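Local coordinates for protein pyruvate kinase (Toxoplasma gondii, PDB 3GG8) that catalyses the last step of glycolysis, probably transferring the phosphoryl group of phosphoenolpyruvate to ADP to give pyruvate and ATP, at residues V64-F69 with L99-G104; C222-A227 with H249-P254. All coordinates share one frame; numbering follows the deposited sequence. Where two conformers were deposited one is given.

Contact 1: V64-F69 with L99-G104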
ATOM      1  N   VAL C  64      35.103  16.500  -6.416  1.00 33.68           N
ATOM      2  CA  VAL C  64      35.914  16.426  -5.197  1.00 33.48           C
ATOM      3  C   VAL C  64      37.332  16.000  -5.558  1.00 34.10           C
ATOM      4  O   VAL C  64      37.517  15.092  -6.381  1.00 33.09           O
ATOM      5  CB  VAL C  64      35.326  15.419  -4.160  1.00 33.63           C
ATOM      6  CG1 VAL C  64      36.177  15.374  -2.876  1.00 32.02           C
ATOM      7  CG2 VAL C  64      33.824  15.735  -3.841  1.00 33.74           C
ATOM      8  N   CYS C  65      38.303  16.663  -4.921  1.00 34.73           N
ATOM      9  CA  CYS C  65      39.725  16.346  -5.031  1.00 35.55           C
ATOM     10  C   CYS C  65      40.272  15.682  -3.763  1.00 35.58           C
ATOM     11  O   CYS C  65      40.377  16.321  -2.710  1.00 35.46           O
ATOM     12  CB  CYS C  65      40.527  17.617  -5.307  1.00 34.91           C
ATOM     13  SG  CYS C  65      39.979  18.468  -6.795  1.00 37.49           S
ATOM     14  N   ARG C  66      40.645  14.414  -3.911  1.00 35.72           N
ATOM     15  CA  ARG C  66      41.270  13.612  -2.874  1.00 36.26           C
ATOM     16  C   ARG C  66      42.791  13.749  -2.883  1.00 36.69           C
ATOM     17  O   ARG C  66      43.439  13.477  -3.896  1.00 37.66           O
ATOM     18  CB  ARG C  66      40.909  12.140  -3.065  1.00 35.95           C
ATOM     19  CG  ARG C  66      41.700  11.179  -2.167  1.00 35.95           C
ATOM     20  CD  ARG C  66      41.058   9.804  -2.216  1.00 38.95           C
ATOM     21  NE  ARG C  66      41.736   8.794  -1.400  1.00 39.99           N
ATOM     22  CZ  ARG C  66      42.641   7.936  -1.867  1.00 39.74           C
ATOM     23  NH1 ARG C  66      42.990   7.971  -3.153  1.00 37.41           N
ATOM     24  NH2 ARG C  66      43.199   7.041  -1.050  1.00 39.28           N
ATOM     25  N   LEU C  67      43.341  14.189  -1.755  1.00 36.35           N
ATOM     26  CA  LEU C  67      44.769  14.181  -1.515  1.00 35.36           C
ATOM     27  C   LEU C  67      45.096  12.941  -0.680  1.00 35.88           C
ATOM     28  O   LEU C  67      44.728  12.854   0.492  1.00 36.12           O
ATOM     29  CB  LEU C  67      45.165  15.422  -0.735  1.00 35.55           C
ATOM     30  CG  LEU C  67      44.693  16.802  -1.199  1.00 33.84           C
ATOM     31  CD1 LEU C  67      45.066  17.847  -0.153  1.00 33.56           C
ATOM     32  CD2 LEU C  67      45.268  17.138  -2.582  1.00 34.93           C
ATOM     33  N   ASN C  68      45.760  11.970  -1.299  1.00 35.56           N
ATOM     34  CA  ASN C  68      46.194  10.771  -0.609  1.00 35.19           C
ATOM     35  C   ASN C  68      47.474  10.952   0.220  1.00 34.87           C
ATOM     36  O   ASN C  68      48.583  10.845  -0.312  1.00 35.52           O
ATOM     37  CB  ASN C  68      46.366   9.618  -1.598  1.00 34.64           C
ATOM     38  CG  ASN C  68      46.671   8.318  -0.902  1.00 36.65           C
ATOM     39  OD1 ASN C  68      46.784   8.274   0.330  1.00 35.61           O
ATOM     40  ND2 ASN C  68      46.825   7.252  -1.672  1.00 36.28           N
ATOM     41  N   PHE C  69      47.332  11.176   1.528  1.00 34.32           N
ATOM     42  CA  PHE C  69      48.505  11.371   2.393  1.00 33.66           C
ATOM     43  C   PHE C  69      49.279  10.115   2.797  1.00 34.07           C
ATOM     44  O   PHE C  69      50.154  10.192   3.678  1.00 33.82           O
ATOM     45  CB  PHE C  69      48.165  12.218   3.625  1.00 33.35           C
ATOM     46  CG  PHE C  69      48.298  13.704   3.408  1.00 32.02           C
ATOM     47  CD1 PHE C  69      47.458  14.375   2.531  1.00 32.79           C
ATOM     48  CD2 PHE C  69      49.275  14.438   4.088  1.00 34.69           C
ATOM     49  CE1 PHE C  69      47.583  15.762   2.335  1.00 32.83           C
ATOM     50  CE2 PHE C  69      49.404  15.820   3.900  1.00 34.19           C
ATOM     51  CZ  PHE C  69      48.537  16.478   3.023  1.00 32.74           C
ATOM     52  N   LEU C  99      39.451  16.859  -0.107  1.00 34.27           N
ATOM     53  CA  LEU C  99      39.419  15.794   0.883  1.00 34.59           C
ATOM     54  C   LEU C  99      40.857  15.339   1.203  1.00 34.83           C
ATOM     55  O   LEU C  99      41.577  14.921   0.293  1.00 35.43           O
ATOM     56  CB  LEU C  99      38.560  14.630   0.324  1.00 34.90           C
ATOM     57  CG  LEU C  99      38.310  13.320   1.102  1.00 34.65           C
ATOM     58  CD1 LEU C  99      36.835  12.904   1.068  1.00 33.32           C
ATOM     59  CD2 LEU C  99      39.163  12.161   0.588  1.00 38.04           C
ATOM     60  N   LEU C 100      41.284  15.457   2.471  1.00 34.58           N
ATOM     61  CA  LEU C 100      42.545  14.857   2.937  1.00 34.27           C
ATOM     62  C   LEU C 100      42.297  13.396   3.353  1.00 34.75           C
ATOM     63  O   LEU C 100      41.460  13.130   4.213  1.00 34.84           O
ATOM     64  CB  LEU C 100      43.105  15.651   4.120  1.00 34.33           C
ATOM     65  CG  LEU C 100      44.515  15.411   4.673  1.00 34.36           C
ATOM     66  CD1 LEU C 100      44.875  16.532   5.620  1.00 32.70           C
ATOM     67  CD2 LEU C 100      44.664  14.074   5.397  1.00 32.16           C
ATOM     68  N   ASP C 101      43.000  12.457   2.729  1.00 35.01           N
ATOM     69  CA  ASP C 101      42.864  11.029   3.057  1.00 35.05           C
ATOM     70  C   ASP C 101      44.112  10.579   3.823  1.00 34.82           C
ATOM     71  O   ASP C 101      45.201  10.504   3.259  1.00 34.54           O
ATOM     72  CB  ASP C 101      42.656  10.195   1.781  1.00 34.72           C
ATOM     73  CG  ASP C 101      42.373   8.712   2.066  1.00 36.98           C
ATOM     74  OD1 ASP C 101      42.931   8.157   3.051  1.00 38.96           O
ATOM     75  OD2 ASP C 101      41.605   8.081   1.292  1.00 35.47           O
ATOM     76  N   THR C 102      43.950  10.288   5.110  1.00 34.61           N
ATOM     77  CA  THR C 102      45.100  10.041   5.978  1.00 34.38           C
ATOM     78  C   THR C 102      45.832   8.724   5.624  1.00 34.83           C
ATOM     79  O   THR C 102      45.240   7.789   5.028  1.00 34.44           O
ATOM     80  CB  THR C 102      44.715  10.070   7.484  1.00 34.24           C
ATOM     81  OG1 THR C 102      43.795   9.020   7.752  1.00 33.46           O
ATOM     82  CG2 THR C 102      44.070  11.413   7.888  1.00 33.36           C
ATOM     83  N   LYS C 103      47.122   8.674   5.957  1.00 34.07           N
ATOM     84  CA  LYS C 103      47.899   7.449   5.826  1.00 34.21           C
ATOM     85  C   LYS C 103      47.361   6.385   6.787  1.00 33.86           C
ATOM     86  O   LYS C 103      46.976   5.284   6.365  1.00 32.76           O
ATOM     87  CB  LYS C 103      49.371   7.722   6.115  1.00 34.85           C
ATOM     88  CG  LYS C 103      50.315   6.556   5.876  1.00 35.96           C
ATOM     89  CD  LYS C 103      51.684   6.954   6.336  1.00 39.64           C
ATOM     90  CE  LYS C 103      52.690   5.830   6.232  1.00 43.19           C
ATOM     91  NZ  LYS C 103      53.310   5.897   4.893  1.00 46.41           N
ATOM     92  N   GLY C 104      47.333   6.723   8.074  1.00 33.20           N
ATOM     93  CA  GLY C 104      46.872   5.783   9.097  1.00 33.64           C
ATOM     94  C   GLY C 104      47.810   4.606   9.340  1.00 33.66           C
ATOM     95  O   GLY C 104      48.907   4.557   8.786  1.00 33.27           O
TER
HETATM   96  O   HOH W   1      45.199   7.237   2.328  1.00 35.51           O
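Arg-66 reaches along a pair of parallel strands to Asp-101, two residues beyond its bridge partner Leu-99, in a closed eight-stranded beta/alpha (TIM) barrel; the strands are the two ends of a beta-alpha-beta unit whose helix is 74-90. The strand segments run 26° apart, and the tight part is the ladder between them: Leu-67 is held twice, its N donating to Leu-99 O at 2.8 Å and its O accepting from Asp-101 N at 2.9 Å. On the face carrying Arg-66, Leu-99 and Asp-101, the arginine chain stays extended, CG anti to the backbone N (chi1 170°), and passes Leu-99 CD2 at 3.9 Å from CG. Its guanidinium then grips one carboxylate oxygen side-on: Asp-101 OD2 lies in the guanidinium plane, 2.8 Å from NE and 3.0 Å from NH2, although the two planes are 74° apart. Lys-255 forms a second salt bridge to OD2. On the other face, Leu-100 lies over the Phe-69 ring in an off-centre CH-pi contact, while His-77 stacks on that ring and Phe-216 meets it edge-to-face. The looser side is confined to partly exposed Asn-68 and Lys-103. Lys-103 meets Phe-69 O through CB, while the rest of its chain extends past the contact. Asn-68 OD1 accepts from Ser-70 N, and a water sits between Asn-68 OD1 and Asp-101 OD1, 2.8 and 2.6 Å from them.

Contact 2: C222-A227 with H249-P254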
ATOM      1  N   CYS C 222      41.202  22.246   3.463  1.00 34.69           N
ATOM      2  CA  CYS C 222      40.557  20.956   3.205  1.00 34.79           C
ATOM      3  C   CYS C 222      39.158  20.985   3.837  1.00 34.67           C
ATOM      4  O   CYS C 222      38.980  21.536   4.927  1.00 33.78           O
ATOM      5  CB  CYS C 222      41.387  19.811   3.764  1.00 35.29           C
ATOM      6  SG  CYS C 222      42.996  19.666   2.980  1.00 35.91           S
ATOM      7  N   ASN C 223      38.173  20.441   3.125  1.00 34.14           N
ATOM      8  CA  ASN C 223      36.790  20.462   3.599  1.00 34.63           C
ATOM      9  C   ASN C 223      36.399  19.162   4.280  1.00 34.36           C
ATOM     10  O   ASN C 223      35.476  19.138   5.089  1.00 34.51           O
ATOM     11  CB  ASN C 223      35.808  20.779   2.460  1.00 34.23           C
ATOM     12  CG  ASN C 223      36.290  21.914   1.582  1.00 36.14           C
ATOM     13  OD1 ASN C 223      36.769  21.688   0.466  1.00 35.52           O
ATOM     14  ND2 ASN C 223      36.192  23.143   2.090  1.00 34.65           N
ATOM     15  N   PHE C 224      37.101  18.085   3.936  1.00 34.48           N
ATOM     16  CA  PHE C 224      36.860  16.786   4.525  1.00 33.95           C
ATOM     17  C   PHE C 224      38.166  16.142   4.958  1.00 33.69           C
ATOM     18  O   PHE C 224      39.208  16.343   4.327  1.00 34.44           O
ATOM     19  CB  PHE C 224      36.205  15.832   3.512  1.00 33.63           C
ATOM     20  CG  PHE C 224      34.826  16.231   3.058  1.00 33.89           C
ATOM     21  CD1 PHE C 224      33.687  15.754   3.730  1.00 33.83           C
ATOM     22  CD2 PHE C 224      34.653  17.016   1.916  1.00 34.74           C
ATOM     23  CE1 PHE C 224      32.392  16.083   3.298  1.00 32.22           C
ATOM     24  CE2 PHE C 224      33.361  17.361   1.475  1.00 34.15           C
ATOM     25  CZ  PHE C 224      32.229  16.884   2.170  1.00 33.07           C
ATOM     26  N   ILE C 225      38.092  15.342   6.022  1.00 33.07           N
ATOM     27  CA  ILE C 225      39.119  14.357   6.330  1.00 32.49           C
ATOM     28  C   ILE C 225      38.524  12.963   6.091  1.00 31.97           C
ATOM     29  O   ILE C 225      37.475  12.622   6.633  1.00 31.98           O
ATOM     30  CB  ILE C 225      39.630  14.448   7.793  1.00 32.12           C
ATOM     31  CG1 ILE C 225      40.013  15.887   8.200  1.00 32.51           C
ATOM     32  CG2 ILE C 225      40.774  13.459   8.044  1.00 32.09           C
ATOM     33  CD1 ILE C 225      41.247  16.498   7.523  1.00 32.27           C
ATOM     34  N   ALA C 226      39.178  12.178   5.251  1.00 31.67           N
ATOM     35  CA  ALA C 226      38.857  10.766   5.136  1.00 32.46           C
ATOM     36  C   ALA C 226      39.909  10.048   5.961  1.00 32.46           C
ATOM     37  O   ALA C 226      41.094  10.205   5.708  1.00 33.09           O
ATOM     38  CB  ALA C 226      38.892  10.301   3.681  1.00 32.40           C
ATOM     39  N   ALA C 227      39.480   9.304   6.980  1.00 32.27           N
ATOM     40  CA  ALA C 227      40.411   8.716   7.932  1.00 31.54           C
ATOM     41  C   ALA C 227      40.530   7.226   7.622  1.00 31.85           C
ATOM     42  O   ALA C 227      39.569   6.482   7.749  1.00 31.06           O
ATOM     43  CB  ALA C 227      39.921   8.937   9.346  1.00 30.98           C
ATOM     44  N   HIS C 249      34.649  23.673  10.456  1.00 36.88           N
ATOM     45  CA  HIS C 249      34.065  23.608   9.110  0.50 36.02           C
ATOM     46  C   HIS C 249      34.550  22.389   8.318  1.00 35.71           C
ATOM     47  O   HIS C 249      34.372  22.316   7.098  1.00 35.57           O
ATOM     48  CB  HIS C 249      34.355  24.886   8.313  0.50 35.95           C
ATOM     49  CG  HIS C 249      33.881  26.145   8.970  0.50 35.63           C
ATOM     50  ND1 HIS C 249      32.551  26.501   9.029  0.50 35.21           N
ATOM     51  CD2 HIS C 249      34.566  27.146   9.574  0.50 35.82           C
ATOM     52  CE1 HIS C 249      32.435  27.657   9.658  0.50 35.34           C
ATOM     53  NE2 HIS C 249      33.642  28.071   9.997  0.50 35.13           N
ATOM     54  N   ILE C 250      35.135  21.420   9.012  1.00 35.16           N
ATOM     55  CA  ILE C 250      35.648  20.216   8.365  1.00 34.36           C
ATOM     56  C   ILE C 250      34.804  19.001   8.749  1.00 34.64           C
ATOM     57  O   ILE C 250      34.442  18.811   9.919  1.00 34.77           O
ATOM     58  CB  ILE C 250      37.164  20.000   8.648  1.00 34.34           C
ATOM     59  CG1 ILE C 250      37.971  21.193   8.131  1.00 32.84           C
ATOM     60  CG2 ILE C 250      37.679  18.716   8.001  1.00 33.18           C
ATOM     61  CD1 ILE C 250      39.416  21.138   8.510  1.00 35.05           C
ATOM     62  N   ARG C 251      34.462  18.212   7.738  1.00 33.58           N
ATOM     63  CA  ARG C 251      33.613  17.050   7.919  1.00 33.42           C
ATOM     64  C   ARG C 251      34.450  15.757   7.901  1.00 33.06           C
ATOM     65  O   ARG C 251      35.438  15.662   7.173  1.00 32.37           O
ATOM     66  CB  ARG C 251      32.522  17.038   6.843  1.00 33.20           C
ATOM     67  CG  ARG C 251      31.522  18.218   6.944  1.00 34.18           C
ATOM     68  CD  ARG C 251      30.842  18.311   8.316  1.00 35.16           C
ATOM     69  NE  ARG C 251      30.132  19.582   8.528  1.00 36.98           N
ATOM     70  CZ  ARG C 251      30.642  20.620   9.192  1.00 38.77           C
ATOM     71  NH1 ARG C 251      31.856  20.531   9.715  1.00 38.87           N
ATOM     72  NH2 ARG C 251      29.945  21.745   9.337  1.00 39.21           N
ATOM     73  N   ILE C 252      34.055  14.791   8.733  1.00 32.38           N
ATOM     74  CA  ILE C 252      34.805  13.554   8.950  1.00 31.44           C
ATOM     75  C   ILE C 252      34.186  12.380   8.198  1.00 31.77           C
ATOM     76  O   ILE C 252      32.998  12.097   8.359  1.00 31.36           O
ATOM     77  CB  ILE C 252      34.922  13.231  10.472  1.00 31.29           C
ATOM     78  CG1 ILE C 252      35.536  14.420  11.218  1.00 29.79           C
ATOM     79  CG2 ILE C 252      35.798  11.977  10.727  1.00 29.77           C
ATOM     80  CD1 ILE C 252      35.492  14.275  12.722  1.00 26.81           C
ATOM     81  N   ILE C 253      35.001  11.707   7.383  1.00 32.08           N
ATOM     82  CA  ILE C 253      34.537  10.586   6.544  1.00 32.58           C
ATOM     83  C   ILE C 253      35.349   9.323   6.852  1.00 32.31           C
ATOM     84  O   ILE C 253      36.354   9.059   6.195  1.00 33.36           O
ATOM     85  CB  ILE C 253      34.646  10.899   5.020  1.00 32.31           C
ATOM     86  CG1 ILE C 253      33.926  12.204   4.641  1.00 33.16           C
ATOM     87  CG2 ILE C 253      34.171   9.693   4.175  1.00 32.88           C
ATOM     88  CD1 ILE C 253      32.380  12.168   4.802  1.00 35.15           C
ATOM     89  N   PRO C 254      34.934   8.548   7.866  1.00 31.98           N
ATOM     90  CA  PRO C 254      35.663   7.330   8.205  1.00 31.66           C
ATOM     91  C   PRO C 254      35.694   6.336   7.041  1.00 32.05           C
ATOM     92  O   PRO C 254      34.695   6.184   6.323  1.00 31.16           O
ATOM     93  CB  PRO C 254      34.851   6.746   9.370  1.00 31.38           C
ATOM     94  CG  PRO C 254      34.116   7.887   9.929  1.00 31.32           C
ATOM     95  CD  PRO C 254      33.791   8.761   8.769  1.00 31.84           C
TER
HETATM   96  O   HOH W   2      35.296  23.425   4.722  1.00 44.89           O
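The ring of Phe-224 leans obliquely across Arg-251 and Ile-253, its partners on one face of two adjacent parallel strands in the TIM barrel; helix 233-243 makes the beta-alpha-beta crossover between them. Ring atom CD1 does most of the touching, 3.6 Å from Arg-251 CB and 3.7 Å from Ile-253 CG1. The ring is placed by CG lying anti to the carbonyl carbon (chi1 -65°), and His-447 meets it edge-to-face. Arg-251 offers Phe-224 its aliphatic base rather than its charge: the guanidinium plane stands 79° from the ring, and the chain bends at chi2, taking NH1 back to Arg-248 O and, weakly, to Ile-250 O. Ile-225 points to the opposite face, where its CG1 meets Ile-250 CG2 at 3.7 Å. Ile-250 also lays CG1 against Cys-222 O at 3.4 Å. Between the two faces, Ile-253 N meets Ile-225 O at 2.7 Å, close to the line of the carbonyl bond (C=O...N 169°), whereas Ala-227 N sits above the carbonyl plane of Ile-253. Asn-223 OD1 accepts from Ile-98 N; just before the strands begin, a water bridges the segments, accepting from Asn-223 ND2 and donating to His-249 O, each at 2.8 Å.

In the fold
Contacts 1 and 2 follow each other along the chain and around the barrel: contact 1 joins strands 62-68 and 97-101, contact 2 joins strands 224-227 and 251-256. Their centres lie about 9 Å apart because strands 97-101 and 224-227 are themselves neighbours, despite the long intervening chain that contains the separate mixed sheet of strands 125-129 to 193-194. Probable hydrogen bonds close this seam, from Ala-226 N to Leu-100 O at 2.7 Å and from Thr-102 N to Ala-226 O at 2.9 Å. Four consecutive barrel strands are thus continuous, showing that the inserted sheet domain interrupts the sequence of the barrel without breaking its wall.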